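Local coordinates for MucR Phosphodiesterase (Pseudomonas aeruginosa, PDB 5M1T), which is a bacterial phosphodiesterase of the EAL-domain family, here holding the ligand C2E beside magnesium ions in a pocket of its barrel-like fold, at residues A[44-49]-A[66-71]; A[48-53]-A[271-276]. All coordinates share one frame; numbering follows the deposited sequence.

Contact 1 (A[44-49]-A[66-71]). With C2E (9,9'-[(2R,3R,3aS,5S,7aR,9R,10R,10aS,12S,14aR)-3,5,10,12-tetrahydroxy-5,12-dioxidooctahydro-2H,7H-difuro[3,2-d:3',2'-j][1,3,7,9,2,8]tetraoxadiphosphacyclododecine-2,9-diyl]bis(2-amino-1,9-dihydro-6H-purin-6-one)), chain C.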
ATOM      1  N   ARG A  44     -27.069   1.950  -5.473  1.00 31.68           N
ATOM      2  CA  ARG A  44     -26.899   3.422  -5.315  1.00 31.86           C
ATOM      3  C   ARG A  44     -27.233   3.903  -3.914  1.00 30.48           C
ATOM      4  O   ARG A  44     -27.799   4.967  -3.707  1.00 30.32           O
ATOM      5  CB  ARG A  44     -27.703   4.249  -6.322  1.00 34.58           C
ATOM      6  CG  ARG A  44     -27.689   3.758  -7.757  1.00 37.59           C
ATOM      7  CD  ARG A  44     -26.317   3.713  -8.399  1.00 39.92           C
ATOM      8  NE  ARG A  44     -26.477   3.932  -9.837  1.00 43.73           N
ATOM      9  CZ  ARG A  44     -25.488   4.200 -10.693  1.00 46.64           C
ATOM     10  NH1 ARG A  44     -24.213   4.271 -10.283  1.00 46.94           N
ATOM     11  NH2 ARG A  44     -25.783   4.381 -11.978  1.00 47.41           N
ATOM     12  N   GLN A  45     -26.884   3.098  -2.931  1.00 29.44           N
ATOM     13  CA  GLN A  45     -27.191   3.438  -1.578  1.00 28.12           C
ATOM     14  C   GLN A  45     -26.078   4.280  -0.948  1.00 27.60           C
ATOM     15  O   GLN A  45     -26.293   4.869   0.116  1.00 26.75           O
ATOM     16  CB  GLN A  45     -27.451   2.151  -0.807  1.00 27.76           C
ATOM     17  CG  GLN A  45     -28.721   1.435  -1.265  1.00 27.57           C
ATOM     18  CD  GLN A  45     -28.873   0.102  -0.581  1.00 27.63           C
ATOM     19  OE1 GLN A  45     -27.938  -0.373   0.056  1.00 26.86           O
ATOM     20  NE2 GLN A  45     -30.027  -0.508  -0.710  1.00 28.19           N
ATOM     21  N   LEU A  46     -24.908   4.340  -1.604  1.00 27.28           N
ATOM     22  CA  LEU A  46     -23.776   5.119  -1.093  1.00 27.25           C
ATOM     23  C   LEU A  46     -23.766   6.536  -1.631  1.00 27.09           C
ATOM     24  O   LEU A  46     -23.866   6.760  -2.838  1.00 27.12           O
ATOM     25  CB  LEU A  46     -22.429   4.427  -1.353  1.00 27.20           C
ATOM     26  CG  LEU A  46     -22.184   3.086  -0.669  1.00 27.53           C
ATOM     27  CD1 LEU A  46     -20.732   2.620  -0.835  1.00 27.78           C
ATOM     28  CD2 LEU A  46     -22.561   3.130   0.800  1.00 27.70           C
ATOM     29  N   VAL A  47     -23.633   7.503  -0.715  1.00 26.71           N
ATOM     30  CA  VAL A  47     -23.645   8.924  -1.063  1.00 26.33           C
ATOM     31  C   VAL A  47     -22.531   9.674  -0.347  1.00 25.59           C
ATOM     32  O   VAL A  47     -22.104   9.265   0.735  1.00 25.76           O
ATOM     33  CB  VAL A  47     -24.998   9.567  -0.690  1.00 27.51           C
ATOM     34  CG1 VAL A  47     -26.119   8.898  -1.444  1.00 28.89           C
ATOM     35  CG2 VAL A  47     -25.268   9.475   0.809  1.00 27.68           C
ATOM     36  N   LEU A  48     -22.066  10.779  -0.918  1.00 25.18           N
ATOM     37  CA  LEU A  48     -21.116  11.642  -0.219  1.00 25.07           C
ATOM     38  C   LEU A  48     -21.794  12.813   0.443  1.00 25.70           C
ATOM     39  O   LEU A  48     -22.617  13.506  -0.167  1.00 24.97           O
ATOM     40  CB  LEU A  48     -20.050  12.182  -1.150  1.00 24.33           C
ATOM     41  CG  LEU A  48     -18.990  11.218  -1.602  1.00 23.74           C
ATOM     42  CD1 LEU A  48     -17.937  11.974  -2.409  1.00 23.05           C
ATOM     43  CD2 LEU A  48     -18.342  10.553  -0.405  1.00 23.60           C
ATOM     44  N   HIS A  49     -21.429  13.034   1.703  1.00 25.73           N
ATOM     45  CA  HIS A  49     -21.717  14.301   2.352  1.00 25.46           C
ATOM     46  C   HIS A  49     -20.405  15.075   2.440  1.00 25.02           C
ATOM     47  O   HIS A  49     -19.316  14.503   2.364  1.00 25.53           O
ATOM     48  CB  HIS A  49     -22.341  14.063   3.711  1.00 25.62           C
ATOM     49  CG  HIS A  49     -23.760  13.593   3.630  1.00 26.31           C
ATOM     50  ND1 HIS A  49     -24.635  13.651   4.695  1.00 26.67           N
ATOM     51  CD2 HIS A  49     -24.463  13.071   2.597  1.00 26.62           C
ATOM     52  CE1 HIS A  49     -25.802  13.151   4.333  1.00 26.88           C
ATOM     53  NE2 HIS A  49     -25.726  12.801   3.061  1.00 27.62           N
ATOM     54  N   ALA A  66     -14.913  15.326   2.056  1.00 21.04           N
ATOM     55  CA  ALA A  66     -15.875  14.342   1.624  1.00 21.51           C
ATOM     56  C   ALA A  66     -15.991  13.241   2.659  1.00 21.36           C
ATOM     57  O   ALA A  66     -14.973  12.703   3.106  1.00 21.32           O
ATOM     58  CB  ALA A  66     -15.455  13.732   0.267  1.00 21.35           C
ATOM     59  N   LEU A  67     -17.226  12.912   3.019  1.00 21.32           N
ATOM     60  CA  LEU A  67     -17.535  11.947   4.056  1.00 21.79           C
ATOM     61  C   LEU A  67     -18.643  10.962   3.585  1.00 22.14           C
ATOM     62  O   LEU A  67     -19.758  11.349   3.219  1.00 21.37           O
ATOM     63  CB  LEU A  67     -17.985  12.680   5.333  1.00 22.20           C
ATOM     64  CG  LEU A  67     -16.916  13.500   6.064  1.00 22.50           C
ATOM     65  CD1 LEU A  67     -17.512  14.398   7.169  1.00 23.05           C
ATOM     66  CD2 LEU A  67     -15.842  12.572   6.641  1.00 22.56           C
ATOM     67  N   LEU A  68     -18.316   9.678   3.607  1.00 22.52           N
ATOM     68  CA  LEU A  68     -19.178   8.674   3.051  1.00 22.56           C
ATOM     69  C   LEU A  68     -20.346   8.401   3.989  1.00 23.26           C
ATOM     70  O   LEU A  68     -20.182   8.364   5.218  1.00 22.70           O
ATOM     71  CB  LEU A  68     -18.376   7.399   2.803  1.00 22.68           C
ATOM     72  CG  LEU A  68     -19.052   6.221   2.071  1.00 23.21           C
ATOM     73  CD1 LEU A  68     -19.404   6.605   0.657  1.00 23.37           C
ATOM     74  CD2 LEU A  68     -18.142   4.991   2.093  1.00 23.25           C
ATOM     75  N   ARG A  69     -21.532   8.236   3.405  1.00 23.86           N
ATOM     76  CA  ARG A  69     -22.714   7.812   4.140  1.00 24.79           C
ATOM     77  C   ARG A  69     -23.401   6.651   3.392  1.00 25.70           C
ATOM     78  O   ARG A  69     -23.247   6.488   2.168  1.00 25.27           O
ATOM     79  CB  ARG A  69     -23.665   8.971   4.281  1.00 25.10           C
ATOM     80  CG  ARG A  69     -23.074  10.169   5.026  1.00 25.87           C
ATOM     81  CD  ARG A  69     -23.236   9.999   6.531  1.00 26.07           C
ATOM     82  NE  ARG A  69     -22.601  11.070   7.311  1.00 26.91           N
ATOM     83  CZ  ARG A  69     -21.296  11.185   7.577  1.00 26.46           C
ATOM     84  NH1 ARG A  69     -20.419  10.329   7.099  1.00 26.51           N
ATOM     85  NH2 ARG A  69     -20.859  12.185   8.318  1.00 26.63           N
ATOM     86  N   TRP A  70     -24.147   5.837   4.118  1.00 26.71           N
ATOM     87  CA  TRP A  70     -24.872   4.743   3.480  1.00 28.11           C
ATOM     88  C   TRP A  70     -26.364   4.894   3.801  1.00 29.06           C
ATOM     89  O   TRP A  70     -26.783   4.744   4.948  1.00 29.56           O
ATOM     90  CB  TRP A  70     -24.264   3.411   3.948  1.00 28.47           C
ATOM     91  CG  TRP A  70     -24.875   2.148   3.398  1.00 29.65           C
ATOM     92  CD1 TRP A  70     -25.787   2.031   2.403  1.00 30.17           C
ATOM     93  CD2 TRP A  70     -24.563   0.818   3.820  1.00 30.13           C
ATOM     94  NE1 TRP A  70     -26.074   0.703   2.180  1.00 31.16           N
ATOM     95  CE2 TRP A  70     -25.325  -0.061   3.037  1.00 30.77           C
ATOM     96  CE3 TRP A  70     -23.696   0.291   4.783  1.00 30.47           C
ATOM     97  CZ2 TRP A  70     -25.264  -1.458   3.192  1.00 31.49           C
ATOM     98  CZ3 TRP A  70     -23.620  -1.102   4.926  1.00 30.99           C
ATOM     99  CH2 TRP A  70     -24.407  -1.955   4.137  1.00 31.04           C
ATOM    100  N   GLU A  71     -27.144   5.261   2.797  1.00 30.41           N
ATOM    101  CA  GLU A  71     -28.594   5.310   2.931  1.00 32.27           C
ATOM    102  C   GLU A  71     -29.138   3.904   2.831  1.00 31.99           C
ATOM    103  O   GLU A  71     -29.370   3.387   1.747  1.00 29.34           O
ATOM    104  CB  GLU A  71     -29.247   6.144   1.833  1.00 33.64           C
ATOM    105  CG  GLU A  71     -28.784   7.577   1.780  1.00 35.60           C
ATOM    106  CD  GLU A  71     -29.363   8.321   0.587  1.00 38.04           C
ATOM    107  OE1 GLU A  71     -29.668   7.667  -0.462  1.00 39.61           O
ATOM    108  OE2 GLU A  71     -29.520   9.552   0.717  1.00 37.50           O
TER
HETATM  109  P1  C2E C 701     -12.444  11.657   9.955  1.00 22.24           P
HETATM  110  O2P C2E C 701     -11.539  11.653   8.755  1.00 20.84           O
HETATM  111  O1P C2E C 701     -11.805  12.129  11.245  1.00 23.32           O
HETATM  112  O5' C2E C 701     -13.696  12.578   9.597  1.00 22.29           O
HETATM  113  C5' C2E C 701     -14.216  13.493  10.536  1.00 23.46           C
HETATM  114  C4' C2E C 701     -15.330  12.869  11.346  1.00 24.20           C
HETATM  115  O4' C2E C 701     -15.680  13.778  12.406  1.00 24.39           O
HETATM  116  C3' C2E C 701     -16.595  12.658  10.531  1.00 24.54           C
HETATM  117  O3' C2E C 701     -17.276  11.508  11.033  1.00 24.24           O
HETATM  118  C2' C2E C 701     -17.428  13.887  10.822  1.00 24.90           C
HETATM  119  O2' C2E C 701     -18.830  13.671  10.656  1.00 24.85           O
HETATM  120  C1' C2E C 701     -17.069  14.092  12.287  1.00 25.52           C
HETATM  121  N9  C2E C 701     -17.283  15.457  12.767  1.00 26.89           N
HETATM  122  C8  C2E C 701     -16.994  16.598  12.122  1.00 28.42           C
HETATM  123  N7  C2E C 701     -17.323  17.661  12.888  1.00 28.63           N
HETATM  124  C5  C2E C 701     -17.816  17.192  14.043  1.00 27.16           C
HETATM  125  C6  C2E C 701     -18.344  17.776  15.280  1.00 27.17           C
HETATM  126  O6  C2E C 701     -18.383  19.020  15.418  1.00 26.62           O
HETATM  127  N1  C2E C 701     -18.760  16.928  16.234  1.00 27.66           N
HETATM  128  C2  C2E C 701     -18.714  15.584  16.085  1.00 27.78           C
HETATM  129  N2  C2E C 701     -19.154  14.780  17.079  1.00 28.62           N
HETATM  130  N3  C2E C 701     -18.232  14.987  14.980  1.00 27.41           N
HETATM  131  C4  C2E C 701     -17.790  15.736  13.953  1.00 27.29           C
HETATM  132  P11 C2E C 701     -17.845  10.390  10.027  1.00 24.35           P
HETATM  133  O21 C2E C 701     -18.478  11.091   8.836  1.00 25.26           O
HETATM  134  O11 C2E C 701     -18.861   9.572  10.749  1.00 23.75           O
HETATM  135  O5A C2E C 701     -16.593   9.526   9.534  1.00 23.76           O
HETATM  136  C5A C2E C 701     -15.820   8.822  10.511  1.00 23.16           C
HETATM  137  C4A C2E C 701     -14.526   8.345   9.889  1.00 22.66           C
HETATM  138  O4A C2E C 701     -14.785   7.506   8.769  1.00 22.85           O
HETATM  139  C3A C2E C 701     -13.708   9.466   9.304  1.00 22.98           C
HETATM  140  O3A C2E C 701     -12.963  10.166  10.285  1.00 23.46           O
HETATM  141  C2A C2E C 701     -12.831   8.749   8.312  1.00 22.75           C
HETATM  142  O2A C2E C 701     -11.728   8.119   8.949  1.00 23.97           O
HETATM  143  C1A C2E C 701     -13.746   7.665   7.797  1.00 22.88           C
HETATM  144  N91 C2E C 701     -14.296   8.043   6.464  1.00 23.00           N
HETATM  145  C81 C2E C 701     -15.368   8.811   6.177  1.00 22.66           C
HETATM  146  N71 C2E C 701     -15.560   8.887   4.832  1.00 22.34           N
HETATM  147  C51 C2E C 701     -14.589   8.152   4.262  1.00 22.03           C
HETATM  148  C61 C2E C 701     -14.183   7.801   2.890  1.00 22.16           C
HETATM  149  O61 C2E C 701     -14.819   8.247   1.910  1.00 22.02           O
HETATM  150  N11 C2E C 701     -13.109   7.007   2.735  1.00 22.23           N
HETATM  151  C21 C2E C 701     -12.408   6.540   3.791  1.00 22.82           C
HETATM  152  N21 C2E C 701     -11.342   5.749   3.577  1.00 24.19           N
HETATM  153  N31 C2E C 701     -12.715   6.818   5.076  1.00 22.31           N
HETATM  154  C41 C2E C 701     -13.769   7.612   5.341  1.00 22.18           C

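Contact 2 (A[48-53]-A[271-276]). With C2E (9,9'-[(2R,3R,3aS,5S,7aR,9R,10R,10aS,12S,14aR)-3,5,10,12-tetrahydroxy-5,12-dioxidooctahydro-2H,7H-difuro[3,2-d:3',2'-j][1,3,7,9,2,8]tetraoxadiphosphacyclododecine-2,9-diyl]bis(2-amino-1,9-dihydro-6H-purin-6-one)), chain C.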
ATOM      1  N   LEU A  48     -22.066  10.779  -0.918  1.00 25.18           N
ATOM      2  CA  LEU A  48     -21.116  11.642  -0.219  1.00 25.07           C
ATOM      3  C   LEU A  48     -21.794  12.813   0.443  1.00 25.70           C
ATOM      4  O   LEU A  48     -22.617  13.506  -0.167  1.00 24.97           O
ATOM      5  CB  LEU A  48     -20.050  12.182  -1.150  1.00 24.33           C
ATOM      6  CG  LEU A  48     -18.990  11.218  -1.602  1.00 23.74           C
ATOM      7  CD1 LEU A  48     -17.937  11.974  -2.409  1.00 23.05           C
ATOM      8  CD2 LEU A  48     -18.342  10.553  -0.405  1.00 23.60           C
ATOM      9  N   HIS A  49     -21.429  13.034   1.703  1.00 25.73           N
ATOM     10  CA  HIS A  49     -21.717  14.301   2.352  1.00 25.46           C
ATOM     11  C   HIS A  49     -20.405  15.075   2.440  1.00 25.02           C
ATOM     12  O   HIS A  49     -19.316  14.503   2.364  1.00 25.53           O
ATOM     13  CB  HIS A  49     -22.341  14.063   3.711  1.00 25.62           C
ATOM     14  CG  HIS A  49     -23.760  13.593   3.630  1.00 26.31           C
ATOM     15  ND1 HIS A  49     -24.635  13.651   4.695  1.00 26.67           N
ATOM     16  CD2 HIS A  49     -24.463  13.071   2.597  1.00 26.62           C
ATOM     17  CE1 HIS A  49     -25.802  13.151   4.333  1.00 26.88           C
ATOM     18  NE2 HIS A  49     -25.726  12.801   3.061  1.00 27.62           N
ATOM     19  N   TYR A  50     -20.520  16.385   2.550  1.00 24.31           N
ATOM     20  CA  TYR A  50     -19.393  17.264   2.488  1.00 23.96           C
ATOM     21  C   TYR A  50     -19.463  18.160   3.698  1.00 23.97           C
ATOM     22  O   TYR A  50     -20.524  18.717   3.993  1.00 24.95           O
ATOM     23  CB  TYR A  50     -19.442  18.088   1.194  1.00 24.78           C
ATOM     24  CG  TYR A  50     -19.445  17.219  -0.046  1.00 24.22           C
ATOM     25  CD1 TYR A  50     -18.279  16.739  -0.574  1.00 24.18           C
ATOM     26  CD2 TYR A  50     -20.620  16.869  -0.661  1.00 24.60           C
ATOM     27  CE1 TYR A  50     -18.269  15.909  -1.686  1.00 24.14           C
ATOM     28  CE2 TYR A  50     -20.630  16.038  -1.777  1.00 24.73           C
ATOM     29  CZ  TYR A  50     -19.457  15.557  -2.286  1.00 24.12           C
ATOM     30  OH  TYR A  50     -19.481  14.759  -3.408  1.00 23.74           O
ATOM     31  N   GLN A  51     -18.356  18.265   4.434  1.00 23.29           N
ATOM     32  CA  GLN A  51     -18.284  19.195   5.559  1.00 23.53           C
ATOM     33  C   GLN A  51     -17.348  20.386   5.279  1.00 23.00           C
ATOM     34  O   GLN A  51     -16.189  20.207   4.922  1.00 22.41           O
ATOM     35  CB  GLN A  51     -17.857  18.492   6.827  1.00 23.30           C
ATOM     36  CG  GLN A  51     -18.185  19.371   8.029  1.00 23.92           C
ATOM     37  CD  GLN A  51     -17.694  18.816   9.329  1.00 23.69           C
ATOM     38  OE1 GLN A  51     -16.777  17.989   9.356  1.00 22.92           O
ATOM     39  NE2 GLN A  51     -18.324  19.255  10.426  1.00 24.22           N
ATOM     40  N   PRO A  52     -17.864  21.608   5.419  1.00 23.52           N
ATOM     41  CA  PRO A  52     -17.070  22.819   5.202  1.00 23.90           C
ATOM     42  C   PRO A  52     -15.839  22.902   6.065  1.00 24.26           C
ATOM     43  O   PRO A  52     -15.913  22.540   7.257  1.00 24.07           O
ATOM     44  CB  PRO A  52     -18.012  23.944   5.627  1.00 24.15           C
ATOM     45  CG  PRO A  52     -19.390  23.389   5.599  1.00 24.11           C
ATOM     46  CD  PRO A  52     -19.264  21.905   5.782  1.00 24.17           C
ATOM     47  N   LYS A  53     -14.715  23.323   5.490  1.00 25.39           N
ATOM     48  CA  LYS A  53     -13.554  23.715   6.296  1.00 27.63           C
ATOM     49  C   LYS A  53     -13.503  25.223   6.093  1.00 28.07           C
ATOM     50  O   LYS A  53     -13.642  25.703   4.967  1.00 27.89           O
ATOM     51  CB  LYS A  53     -12.226  23.095   5.843  1.00 29.03           C
ATOM     52  CG  LYS A  53     -12.236  21.572   5.677  1.00 31.63           C
ATOM     53  CD  LYS A  53     -11.090  21.066   4.784  1.00 33.52           C
ATOM     54  CE  LYS A  53      -9.760  21.720   5.147  1.00 34.60           C
ATOM     55  NZ  LYS A  53      -8.742  21.375   4.114  1.00 36.14           N
ATOM     56  N   MET A 271     -23.201  17.608   4.822  1.00 27.15           N
ATOM     57  CA  MET A 271     -24.459  17.568   4.108  1.00 28.63           C
ATOM     58  C   MET A 271     -24.225  17.244   2.620  1.00 28.15           C
ATOM     59  O   MET A 271     -23.113  17.371   2.123  1.00 26.88           O
ATOM     60  CB  MET A 271     -25.269  18.868   4.340  1.00 30.67           C
ATOM     61  CG  MET A 271     -24.564  20.172   3.996  1.00 32.09           C
ATOM     62  SD  MET A 271     -25.498  21.674   4.461  1.00 35.09           S
ATOM     63  CE  MET A 271     -24.452  22.210   5.844  1.00 35.78           C
ATOM     64  N   PRO A 272     -25.266  16.776   1.920  1.00 28.59           N
ATOM     65  CA  PRO A 272     -25.148  16.558   0.474  1.00 30.02           C
ATOM     66  C   PRO A 272     -24.850  17.862  -0.296  1.00 31.27           C
ATOM     67  O   PRO A 272     -25.231  18.968   0.145  1.00 29.84           O
ATOM     68  CB  PRO A 272     -26.527  15.994   0.063  1.00 29.64           C
ATOM     69  CG  PRO A 272     -27.194  15.638   1.332  1.00 30.06           C
ATOM     70  CD  PRO A 272     -26.622  16.504   2.404  1.00 29.27           C
ATOM     71  N   ALA A 273     -24.162  17.702  -1.430  1.00 33.65           N
ATOM     72  CA  ALA A 273     -23.653  18.819  -2.215  1.00 36.35           C
ATOM     73  C   ALA A 273     -24.746  19.846  -2.517  1.00 39.45           C
ATOM     74  O   ALA A 273     -24.526  21.048  -2.418  1.00 38.88           O
ATOM     75  CB  ALA A 273     -23.076  18.302  -3.507  1.00 37.27           C
ATOM     76  N   GLU A 274     -25.932  19.358  -2.866  1.00 42.06           N
ATOM     77  CA  GLU A 274     -27.024  20.244  -3.208  1.00 45.81           C
ATOM     78  C   GLU A 274     -27.464  21.102  -2.009  1.00 44.85           C
ATOM     79  O   GLU A 274     -27.540  22.336  -2.119  1.00 40.88           O
ATOM     80  CB  GLU A 274     -28.200  19.446  -3.758  1.00 50.77           C
ATOM     81  CG  GLU A 274     -29.500  20.236  -3.735  1.00 56.40           C
ATOM     82  CD  GLU A 274     -30.574  19.675  -4.662  1.00 62.58           C
ATOM     83  OE1 GLU A 274     -30.263  18.692  -5.428  1.00 64.09           O
ATOM     84  OE2 GLU A 274     -31.719  20.243  -4.603  1.00 62.67           O
ATOM     85  N   GLN A 275     -27.754  20.447  -0.880  1.00 44.64           N
ATOM     86  CA  GLN A 275     -28.171  21.157   0.338  1.00 46.73           C
ATOM     87  C   GLN A 275     -27.123  22.168   0.803  1.00 45.36           C
ATOM     88  O   GLN A 275     -27.467  23.220   1.312  1.00 45.44           O
ATOM     89  CB  GLN A 275     -28.496  20.170   1.460  1.00 48.44           C
ATOM     90  CG  GLN A 275     -29.690  19.294   1.122  1.00 50.90           C
ATOM     91  CD  GLN A 275     -29.972  18.227   2.163  1.00 53.46           C
ATOM     92  OE1 GLN A 275     -29.495  18.312   3.309  1.00 54.15           O
ATOM     93  NE2 GLN A 275     -30.760  17.211   1.771  1.00 53.00           N
ATOM     94  N   LEU A 276     -25.845  21.852   0.607  1.00 44.88           N
ATOM     95  CA  LEU A 276     -24.760  22.780   0.940  1.00 45.49           C
ATOM     96  C   LEU A 276     -24.885  24.061   0.123  1.00 46.81           C
ATOM     97  O   LEU A 276     -24.709  25.151   0.658  1.00 48.92           O
ATOM     98  CB  LEU A 276     -23.398  22.119   0.712  1.00 45.25           C
ATOM     99  CG  LEU A 276     -22.155  22.933   1.069  1.00 45.23           C
ATOM    100  CD1 LEU A 276     -22.096  23.172   2.566  1.00 45.92           C
ATOM    101  CD2 LEU A 276     -20.898  22.242   0.587  1.00 44.72           C
TER
HETATM  102  P1  C2E C 701     -12.444  11.657   9.955  1.00 22.24           P
HETATM  103  O2P C2E C 701     -11.539  11.653   8.755  1.00 20.84           O
HETATM  104  O1P C2E C 701     -11.805  12.129  11.245  1.00 23.32           O
HETATM  105  O5' C2E C 701     -13.696  12.578   9.597  1.00 22.29           O
HETATM  106  C5' C2E C 701     -14.216  13.493  10.536  1.00 23.46           C
HETATM  107  C4' C2E C 701     -15.330  12.869  11.346  1.00 24.20           C
HETATM  108  O4' C2E C 701     -15.680  13.778  12.406  1.00 24.39           O
HETATM  109  C3' C2E C 701     -16.595  12.658  10.531  1.00 24.54           C
HETATM  110  O3' C2E C 701     -17.276  11.508  11.033  1.00 24.24           O
HETATM  111  C2' C2E C 701     -17.428  13.887  10.822  1.00 24.90           C
HETATM  112  O2' C2E C 701     -18.830  13.671  10.656  1.00 24.85           O
HETATM  113  C1' C2E C 701     -17.069  14.092  12.287  1.00 25.52           C
HETATM  114  N9  C2E C 701     -17.283  15.457  12.767  1.00 26.89           N
HETATM  115  C8  C2E C 701     -16.994  16.598  12.122  1.00 28.42           C
HETATM  116  N7  C2E C 701     -17.323  17.661  12.888  1.00 28.63           N
HETATM  117  C5  C2E C 701     -17.816  17.192  14.043  1.00 27.16           C
HETATM  118  C6  C2E C 701     -18.344  17.776  15.280  1.00 27.17           C
HETATM  119  O6  C2E C 701     -18.383  19.020  15.418  1.00 26.62           O
HETATM  120  N1  C2E C 701     -18.760  16.928  16.234  1.00 27.66           N
HETATM  121  C2  C2E C 701     -18.714  15.584  16.085  1.00 27.78           C
HETATM  122  N2  C2E C 701     -19.154  14.780  17.079  1.00 28.62           N
HETATM  123  N3  C2E C 701     -18.232  14.987  14.980  1.00 27.41           N
HETATM  124  C4  C2E C 701     -17.790  15.736  13.953  1.00 27.29           C
HETATM  125  P11 C2E C 701     -17.845  10.390  10.027  1.00 24.35           P
HETATM  126  O21 C2E C 701     -18.478  11.091   8.836  1.00 25.26           O
HETATM  127  O11 C2E C 701     -18.861   9.572  10.749  1.00 23.75           O
HETATM  128  O5A C2E C 701     -16.593   9.526   9.534  1.00 23.76           O
HETATM  129  C5A C2E C 701     -15.820   8.822  10.511  1.00 23.16           C
HETATM  130  C4A C2E C 701     -14.526   8.345   9.889  1.00 22.66           C
HETATM  131  O4A C2E C 701     -14.785   7.506   8.769  1.00 22.85           O
HETATM  132  C3A C2E C 701     -13.708   9.466   9.304  1.00 22.98           C
HETATM  133  O3A C2E C 701     -12.963  10.166  10.285  1.00 23.46           O
HETATM  134  C2A C2E C 701     -12.831   8.749   8.312  1.00 22.75           C
HETATM  135  O2A C2E C 701     -11.728   8.119   8.949  1.00 23.97           O
HETATM  136  C1A C2E C 701     -13.746   7.665   7.797  1.00 22.88           C
HETATM  137  N91 C2E C 701     -14.296   8.043   6.464  1.00 23.00           N
HETATM  138  C81 C2E C 701     -15.368   8.811   6.177  1.00 22.66           C
HETATM  139  N71 C2E C 701     -15.560   8.887   4.832  1.00 22.34           N
HETATM  140  C51 C2E C 701     -14.589   8.152   4.262  1.00 22.03           C
HETATM  141  C61 C2E C 701     -14.183   7.801   2.890  1.00 22.16           C
HETATM  142  O61 C2E C 701     -14.819   8.247   1.910  1.00 22.02           O
HETATM  143  N11 C2E C 701     -13.109   7.007   2.735  1.00 22.23           N
HETATM  144  C21 C2E C 701     -12.408   6.540   3.791  1.00 22.82           C
HETATM  145  N21 C2E C 701     -11.342   5.749   3.577  1.00 24.19           N
HETATM  146  N31 C2E C 701     -12.715   6.818   5.076  1.00 22.31           N
HETATM  147  C41 C2E C 701     -13.769   7.612   5.341  1.00 22.18           C
HETATM  148  O   HOH W   1     -23.798  14.779  -2.620  1.00 39.00           O

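Contact 1 (A[44-49]-A[66-71])
Arg69 divides its side chain between protein and ligand: its CG lies over the centre of the His49 ring, 3.8 Å from the centroid, in a CH-pi contact, while its guanidinium reaches a phosphate of C2E. The pair belongs to the antiparallel beta hairpin formed by strands 46-55 and 61-72 at the start of the EAL barrel. A bend at chi2 (-85°) lets the arginine serve both partners. NH1 and NH2 each donate to C2E O21 at 2.7 Å, with the oxygen near the guanidinium plane, and a further NH1 bond to Leu68 O, also 2.7 Å long, fixes the rotation of the group. The Leu68 N-H points almost straight at C2E N71, at 3.1 Å. Val47 with Arg69 and His49 with Leu67 form hydrogen-bonded pairs. On the sheet face carrying the side chains of Leu46, Leu48 and Leu68, Leu48 CD2 meets Leu68 CD1, and helix 93-113 packs against Leu48 and Leu68. Leu46 CD2 approaches Trp70 CB at 3.6 Å. The extended Gln45 chain brings OE1 into the indole plane, where it accepts a nearly linear bond (176°) from Trp70 NE1 at 3.0 Å.

Contact 2 (A[48-53]-A[271-276])
His49 and Pro272 run alongside each other in the same direction, the proline ring laid against the face of the imidazole. Pro272 CD stands 3.9 Å from the centroid of the His49 ring and only 10° off its normal, a CH-pi contact, and Pro272 CG comes to 3.6 Å from His49 NE2. Tyr50, next on strand 46-55, is turned differently: the edge of its ring faces the first turn of helix 273-276, with CE2 3.8 Å from Ala273 CB and the backbone N of Ala273 near the ring plane. Trp111 meets this tyrosine edge-to-face from helix 93-113. Farther on, Pro52 and Leu276 run alongside one another head to tail. With Leu276 CG opposite its backbone N (chi1 -177°), the isobutyl group reaches strand 46-55, and Leu276 CD1 packs on Pro52 CG.

Two backbone bonds tie the segments into a single antiparallel bridge: Tyr50 N donates to Met271 O at 2.8 Å, and Met271 N returns a bond to Tyr50 O at 3.0 Å, arriving from above the carbonyl plane. One residue later Pro272 takes the N-cap position, and its O receives Leu276 N. A water donates to Leu48 O and accepts from Ala273 N at 3.2 Å, giving that amide of the first helical turn a partner. Gln51, whose CB points away from 271-276, sends an extended chain to C2E, with NE2 3.1 Å from N7. Its amide is held by Gln263 and Gly268 O. The segment after the last strand, 261-263, is thus pinned to the first strand in the barrel-like fold of EAL domains, where strand 46-55 runs antiparallel to 61-72.

Strand 46-55 is the common element: contact 1 joins it to its hairpin partner 61-72, and contact 2 joins it to the chain's end, with centres 11 Å apart. Leu48 and His49 belong to both, and the His49 ring is clasped between Arg69 CG on one face and Pro272 CD on the opposite one. The contacts also touch directly, Ala66 CA lying 4.0 Å from Tyr50 CD1 and Leu67 CD1 4.1 Å from Gln51 CB. C2E spans them, since contact 1 addresses one guanine and a phosphate while Gln51 of contact 2 reaches the other guanine. The side chain of Leu67 is about 5 Å from a bound magnesium ion.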